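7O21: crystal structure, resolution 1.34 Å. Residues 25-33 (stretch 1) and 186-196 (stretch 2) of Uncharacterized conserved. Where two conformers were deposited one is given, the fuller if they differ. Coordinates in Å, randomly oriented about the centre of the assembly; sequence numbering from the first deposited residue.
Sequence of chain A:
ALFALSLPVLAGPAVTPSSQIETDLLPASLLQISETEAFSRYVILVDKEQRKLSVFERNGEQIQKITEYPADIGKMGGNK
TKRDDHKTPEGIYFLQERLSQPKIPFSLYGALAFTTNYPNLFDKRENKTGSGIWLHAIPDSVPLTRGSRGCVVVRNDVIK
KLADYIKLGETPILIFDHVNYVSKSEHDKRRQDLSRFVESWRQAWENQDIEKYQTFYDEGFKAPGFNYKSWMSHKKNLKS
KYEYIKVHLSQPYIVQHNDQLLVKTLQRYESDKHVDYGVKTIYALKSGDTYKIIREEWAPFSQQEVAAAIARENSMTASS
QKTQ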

ATOM      1  N   LEU A  25     -23.056 -27.198   7.283  1.00 32.46           N
ATOM      2  CA  LEU A  25     -22.985 -25.941   8.040  1.00 26.56           C
ATOM      3  C   LEU A  25     -22.078 -24.980   7.258  1.00 25.06           C
ATOM      4  O   LEU A  25     -21.353 -25.404   6.413  1.00 26.48           O
ATOM      5  CB  LEU A  25     -22.471 -26.179   9.456  1.00 29.56           C
ATOM      6  CG  LEU A  25     -23.225 -27.212  10.296  1.00 24.16           C
ATOM      7  CD1 LEU A  25     -22.514 -27.446  11.604  1.00 34.38           C
ATOM      8  CD2 LEU A  25     -24.649 -26.790  10.550  1.00 25.67           C
ATOM      9  N   LEU A  26     -22.181 -23.719   7.591  1.00 21.65           N
ATOM     10  CA  LEU A  26     -21.454 -22.668   6.902  1.00 18.27           C
ATOM     11  C   LEU A  26     -20.808 -21.736   7.917  1.00 19.74           C
ATOM     12  O   LEU A  26     -21.328 -21.546   9.016  1.00 20.86           O
ATOM     13  CB  LEU A  26     -22.426 -21.848   6.044  1.00 21.81           C
ATOM     14  CG  LEU A  26     -23.072 -22.533   4.841  1.00 25.87           C
ATOM     15  CD1 LEU A  26     -24.181 -21.658   4.275  1.00 27.94           C
ATOM     16  CD2 LEU A  26     -22.036 -22.845   3.779  1.00 25.82           C
ATOM     17  N   PRO A  27     -19.684 -21.114   7.560  1.00 18.70           N
ATOM     18  CA  PRO A  27     -18.999 -20.221   8.509  1.00 19.89           C
ATOM     19  C   PRO A  27     -19.784 -18.934   8.727  1.00 19.95           C
ATOM     20  O   PRO A  27     -20.089 -18.207   7.773  1.00 17.84           O
ATOM     21  CB  PRO A  27     -17.654 -19.950   7.821  1.00 19.14           C
ATOM     22  CG  PRO A  27     -17.942 -20.145   6.364  1.00 21.49           C
ATOM     23  CD  PRO A  27     -18.968 -21.242   6.284  1.00 21.08           C
ATOM     24  N   ALA A  28     -20.073 -18.639   9.999  1.00 17.69           N
ATOM     25  CA  ALA A  28     -20.930 -17.505  10.337  1.00 19.61           C
ATOM     26  C   ALA A  28     -20.335 -16.179   9.883  1.00 19.62           C
ATOM     27  O   ALA A  28     -21.079 -15.220   9.646  1.00 20.83           O
ATOM     28  CB  ALA A  28     -21.193 -17.469  11.844  1.00 21.74           C
ATOM     29  N   SER A  29     -19.014 -16.090   9.785  1.00 19.26           N
ATOM     30  CA  SER A  29     -18.368 -14.808   9.533  1.00 18.77           C
ATOM     31  C   SER A  29     -18.271 -14.446   8.057  1.00 17.24           C
ATOM     32  O   SER A  29     -18.069 -13.265   7.743  1.00 19.98           O
ATOM     33  CB  SER A  29     -16.987 -14.741  10.187  1.00 26.79           C
ATOM     34  OG  SER A  29     -17.090 -14.888  11.606  1.00 30.10           O
ATOM     35  N   LEU A  30     -18.382 -15.413   7.147  1.00 16.42           N
ATOM     36  CA  LEU A  30     -18.324 -15.129   5.717  1.00 17.15           C
ATOM     37  C   LEU A  30     -19.758 -15.164   5.216  1.00 16.07           C
ATOM     38  O   LEU A  30     -20.320 -16.238   4.979  1.00 18.77           O
ATOM     39  CB  LEU A  30     -17.455 -16.150   4.994  1.00 15.58           C
ATOM     40  CG  LEU A  30     -17.462 -16.041   3.469  1.00 17.40           C
ATOM     41  CD1 LEU A  30     -16.977 -14.668   2.995  1.00 16.32           C
ATOM     42  CD2 LEU A  30     -16.592 -17.142   2.854  1.00 18.32           C
ATOM     43  N   LEU A  31     -20.360 -13.981   5.075  1.00 15.38           N
ATOM     44  CA  LEU A  31     -21.786 -13.914   4.783  1.00 17.89           C
ATOM     45  C   LEU A  31     -22.121 -13.843   3.298  1.00 19.10           C
ATOM     46  O   LEU A  31     -23.175 -14.339   2.896  1.00 19.07           O
ATOM     47  CB  LEU A  31     -22.437 -12.751   5.543  1.00 17.99           C
ATOM     48  CG  LEU A  31     -22.462 -12.986   7.059  1.00 18.61           C
ATOM     49  CD1 LEU A  31     -22.949 -11.741   7.776  1.00 27.68           C
ATOM     50  CD2 LEU A  31     -23.334 -14.185   7.410  1.00 20.76           C
ATOM     51  N   GLN A  32     -21.275 -13.229   2.472  1.00 15.75           N
ATOM     52  CA  GLN A  32     -21.588 -13.094   1.053  1.00 16.63           C
ATOM     53  C   GLN A  32     -20.297 -12.790   0.307  1.00 16.19           C
ATOM     54  O   GLN A  32     -19.399 -12.143   0.851  1.00 15.63           O
ATOM     55  CB  GLN A  32     -22.582 -11.942   0.829  1.00 15.77           C
ATOM     56  CG  GLN A  32     -23.286 -11.963  -0.527  1.00 15.51           C
ATOM     57  CD  GLN A  32     -24.511 -11.073  -0.536  1.00 20.86           C
ATOM     58  OE1 GLN A  32     -25.643 -11.557  -0.501  1.00 24.66           O
ATOM     59  NE2 GLN A  32     -24.290  -9.770  -0.546  1.00 17.61           N
ATOM     60  N   ILE A  33     -20.209 -13.273  -0.938  1.00 13.97           N
ATOM     61  CA  ILE A  33     -19.101 -12.974  -1.841  1.00 14.75           C
ATOM     62  C   ILE A  33     -19.627 -12.057  -2.938  1.00 15.05           C
ATOM     63  O   ILE A  33     -20.775 -12.199  -3.382  1.00 16.89           O
ATOM     64  CB  ILE A  33     -18.494 -14.284  -2.395  1.00 15.28           C
ATOM     65  CG1 ILE A  33     -17.870 -15.071  -1.240  1.00 14.86           C
ATOM     66  CG2 ILE A  33     -17.443 -14.013  -3.470  1.00 16.39           C
ATOM     67  CD1 ILE A  33     -17.438 -16.482  -1.601  1.00 16.67           C
ATOM     68  N   GLU A 186     -29.636 -20.292   9.649  1.00 26.27           N
ATOM     69  CA  GLU A 186     -29.033 -19.253  10.469  1.00 25.44           C
ATOM     70  C   GLU A 186     -28.110 -18.376   9.632  1.00 25.28           C
ATOM     71  O   GLU A 186     -28.100 -17.148   9.783  1.00 23.93           O
ATOM     72  CB  GLU A 186     -28.246 -19.890  11.613  1.00 26.61           C
ATOM     73  CG  GLU A 186     -27.574 -18.913  12.549  1.00 28.20           C
ATOM     74  CD  GLU A 186     -28.537 -17.912  13.158  1.00 35.91           C
ATOM     75  OE1 GLU A 186     -29.749 -18.210  13.254  1.00 40.36           O
ATOM     76  OE2 GLU A 186     -28.074 -16.823  13.548  1.00 31.97           O
ATOM     77  N   HIS A 187     -27.340 -18.993   8.728  1.00 21.26           N
ATOM     78  CA  HIS A 187     -26.420 -18.233   7.878  1.00 20.14           C
ATOM     79  C   HIS A 187     -27.178 -17.250   7.004  1.00 22.82           C
ATOM     80  O   HIS A 187     -26.805 -16.072   6.901  1.00 20.82           O
ATOM     81  CB  HIS A 187     -25.601 -19.181   6.999  1.00 17.61           C
ATOM     82  CG  HIS A 187     -24.386 -18.541   6.405  1.00 17.97           C
ATOM     83  ND1 HIS A 187     -24.397 -17.916   5.178  1.00 23.15           N
ATOM     84  CD2 HIS A 187     -23.125 -18.426   6.881  1.00 19.57           C
ATOM     85  CE1 HIS A 187     -23.189 -17.445   4.919  1.00 19.17           C
ATOM     86  NE2 HIS A 187     -22.403 -17.731   5.941  1.00 19.47           N
ATOM     87  N   ASP A 188     -28.254 -17.709   6.364  0.64 21.92           N
ATOM     88  CA  ASP A 188     -29.031 -16.820   5.509  0.64 21.46           C
ATOM     89  C   ASP A 188     -29.677 -15.702   6.315  0.64 25.03           C
ATOM     90  O   ASP A 188     -29.783 -14.565   5.838  0.64 21.25           O
ATOM     91  CB  ASP A 188     -30.089 -17.593   4.728  0.64 25.33           C
ATOM     92  CG  ASP A 188     -30.797 -16.723   3.720  0.64 27.01           C
ATOM     93  OD1 ASP A 188     -30.157 -16.343   2.717  0.64 26.89           O
ATOM     94  OD2 ASP A 188     -31.983 -16.398   3.936  0.64 31.96           O
ATOM     95  N   LYS A 189     -30.117 -16.004   7.535  1.00 21.38           N
ATOM     96  CA  LYS A 189     -30.692 -14.965   8.379  1.00 24.30           C
ATOM     97  C   LYS A 189     -29.663 -13.881   8.659  1.00 26.24           C
ATOM     98  O   LYS A 189     -29.945 -12.689   8.512  1.00 23.57           O
ATOM     99  CB  LYS A 189     -31.220 -15.585   9.676  1.00 23.73           C
ATOM    100  CG  LYS A 189     -31.946 -14.607  10.585  1.00 37.46           C
ATOM    101  CD  LYS A 189     -31.029 -14.083  11.679  1.00 45.20           C
ATOM    102  CE  LYS A 189     -31.765 -13.129  12.617  1.00 49.21           C
ATOM    103  NZ  LYS A 189     -32.567 -12.099  11.888  1.00 47.99           N
ATOM    104  N   ARG A 190     -28.454 -14.285   9.053  1.00 20.92           N
ATOM    105  CA  ARG A 190     -27.384 -13.323   9.303  1.00 21.47           C
ATOM    106  C   ARG A 190     -27.035 -12.535   8.049  1.00 17.59           C
ATOM    107  O   ARG A 190     -26.819 -11.318   8.116  1.00 21.16           O
ATOM    108  CB  ARG A 190     -26.152 -14.044   9.840  1.00 22.12           C
ATOM    109  CG  ARG A 190     -26.396 -14.725  11.168  1.00 24.21           C
ATOM    110  CD  ARG A 190     -25.102 -15.169  11.802  1.00 27.03           C
ATOM    111  NE  ARG A 190     -25.350 -15.950  13.006  1.00 29.20           N
ATOM    112  CZ  ARG A 190     -24.449 -16.150  13.960  1.00 35.36           C
ATOM    113  NH1 ARG A 190     -23.236 -15.618  13.853  1.00 36.69           N
ATOM    114  NH2 ARG A 190     -24.763 -16.882  15.016  1.00 33.94           N
ATOM    115  N   ARG A 191     -26.962 -13.213   6.901  1.00 18.01           N
ATOM    116  CA  ARG A 191     -26.670 -12.510   5.655  1.00 17.64           C
ATOM    117  C   ARG A 191     -27.729 -11.454   5.362  1.00 21.08           C
ATOM    118  O   ARG A 191     -27.402 -10.317   5.013  1.00 19.75           O
ATOM    119  CB  ARG A 191     -26.550 -13.506   4.499  1.00 18.62           C
ATOM    120  CG  ARG A 191     -26.124 -12.877   3.174  1.00 22.14           C
ATOM    121  CD  ARG A 191     -26.269 -13.839   1.987  1.00 20.17           C
ATOM    122  NE  ARG A 191     -27.648 -14.297   1.811  1.00 28.87           N
ATOM    123  CZ  ARG A 191     -28.620 -13.554   1.293  1.00 30.40           C
ATOM    124  NH1 ARG A 191     -28.370 -12.314   0.886  1.00 33.34           N
ATOM    125  NH2 ARG A 191     -29.844 -14.051   1.181  1.00 33.65           N
ATOM    126  N   GLN A 192     -29.010 -11.807   5.516  1.00 21.96           N
ATOM    127  CA  GLN A 192     -30.077 -10.840   5.263  1.00 19.97           C
ATOM    128  C   GLN A 192     -30.016  -9.683   6.247  1.00 22.41           C
ATOM    129  O   GLN A 192     -30.277  -8.532   5.875  1.00 20.13           O
ATOM    130  CB  GLN A 192     -31.438 -11.528   5.353  1.00 20.61           C
ATOM    131  CG  GLN A 192     -31.697 -12.550   4.271  1.00 27.87           C
ATOM    132  CD  GLN A 192     -33.016 -13.271   4.476  1.00 44.29           C
ATOM    133  OE1 GLN A 192     -33.768 -12.969   5.409  1.00 49.95           O
ATOM    134  NE2 GLN A 192     -33.300 -14.239   3.614  1.00 35.50           N
ATOM    135  N   ASP A 193     -29.691  -9.967   7.510  1.00 20.52           N
ATOM    136  CA  ASP A 193     -29.591  -8.908   8.507  1.00 18.75           C
ATOM    137  C   ASP A 193     -28.560  -7.874   8.081  1.00 20.37           C
ATOM    138  O   ASP A 193     -28.810  -6.664   8.131  1.00 19.89           O
ATOM    139  CB  ASP A 193     -29.213  -9.502   9.862  1.00 23.28           C
ATOM    140  CG  ASP A 193     -30.380 -10.171  10.557  1.00 25.93           C
ATOM    141  OD1 ASP A 193     -31.533 -10.004  10.104  1.00 31.14           O
ATOM    142  OD2 ASP A 193     -30.125 -10.858  11.563  1.00 33.75           O
ATOM    143  N   LEU A 194     -27.386  -8.340   7.651  1.00 19.15           N
ATOM    144  CA  LEU A 194     -26.341  -7.401   7.256  1.00 19.84           C
ATOM    145  C   LEU A 194     -26.665  -6.749   5.914  1.00 17.01           C
ATOM    146  O   LEU A 194     -26.350  -5.573   5.698  1.00 18.53           O
ATOM    147  CB  LEU A 194     -24.983  -8.111   7.243  1.00 18.91           C
ATOM    148  CG  LEU A 194     -24.311  -8.186   8.620  1.00 19.78           C
ATOM    149  CD1 LEU A 194     -24.088  -6.790   9.204  1.00 22.00           C
ATOM    150  CD2 LEU A 194     -25.117  -9.045   9.587  1.00 29.77           C
ATOM    151  N   SER A 195     -27.292  -7.494   4.998  1.00 17.81           N
ATOM    152  CA  SER A 195     -27.747  -6.887   3.748  1.00 19.34           C
ATOM    153  C   SER A 195     -28.713  -5.744   4.013  1.00 21.14           C
ATOM    154  O   SER A 195     -28.660  -4.709   3.340  1.00 20.19           O
ATOM    155  CB  SER A 195     -28.408  -7.928   2.845  1.00 18.42           C
ATOM    156  OG  SER A 195     -27.470  -8.885   2.397  1.00 24.43           O
ATOM    157  N   ARG A 196     -29.601  -5.912   4.992  1.00 20.85           N
ATOM    158  CA  ARG A 196     -30.543  -4.848   5.316  1.00 19.05           C
ATOM    159  C   ARG A 196     -29.833  -3.642   5.914  1.00 20.73           C
ATOM    160  O   ARG A 196     -30.219  -2.502   5.645  1.00 21.40           O
ATOM    161  CB  ARG A 196     -31.639  -5.371   6.246  1.00 23.49           C
ATOM    162  CG  ARG A 196     -32.631  -6.285   5.555  1.00 27.15           C
ATOM    163  CD  ARG A 196     -33.865  -6.525   6.420  1.00 36.05           C
ATOM    164  NE  ARG A 196     -33.514  -6.882   7.791  1.00 33.97           N
ATOM    165  CZ  ARG A 196     -33.331  -8.128   8.216  1.00 36.61           C
ATOM    166  NH1 ARG A 196     -33.462  -9.147   7.376  1.00 36.20           N
ATOM    167  NH2 ARG A 196     -33.016  -8.355   9.485  1.00 41.28           N
TER
HETATM  168  O   HOH W   1     -22.105 -13.698  11.549  1.00 32.10           O
HETATM  169  O   HOH W   2     -26.343  -7.801   0.007  1.00 26.02           O

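How does the backbone bring the stretches together? Strand 30-32 crosses helix 186-196 at 64° between their N-to-C directions, with axes 8.0 Å apart at closest approach. A type I beta turn from Pro-27 to Leu-30 precedes the strand, and Leu-31 lies nearest Arg-191, CA to CA 5.2 Å.

Why does His-187 reach so far into stretch 1? Its NE2 donates to Leu-30 O at 2.7 Å and, more weakly, to Pro-27 O at 3.0 Å, so one N-H is shared between carbonyls at the two ends of the turn. Both oxygens lie at the ring edge, leaving the faces to carbon: Leu-26 CB covers one and Leu-31 CD2 the opposite one, each as a CH-pi contact.

What else does Leu-31 touch? Its CD2 also packs 3.7 Å from Arg-190 CB, while CD1 sits 3.9 Å from Leu-194 CG, so the side chain spreads along the helix and buries apolar surface.

How do the polar chains finish the contact? Arg-191 NH1 donates to Gln-32 OE1 at 3.2 Å, while its NH2 forms a salt bridge with Asp-188 OD1 at 2.8 Å. Water bridges two further pairs: one molecule links Ala-28 O to Arg-190 NH1, another Gln-32 NE2 to Ser-195 OG.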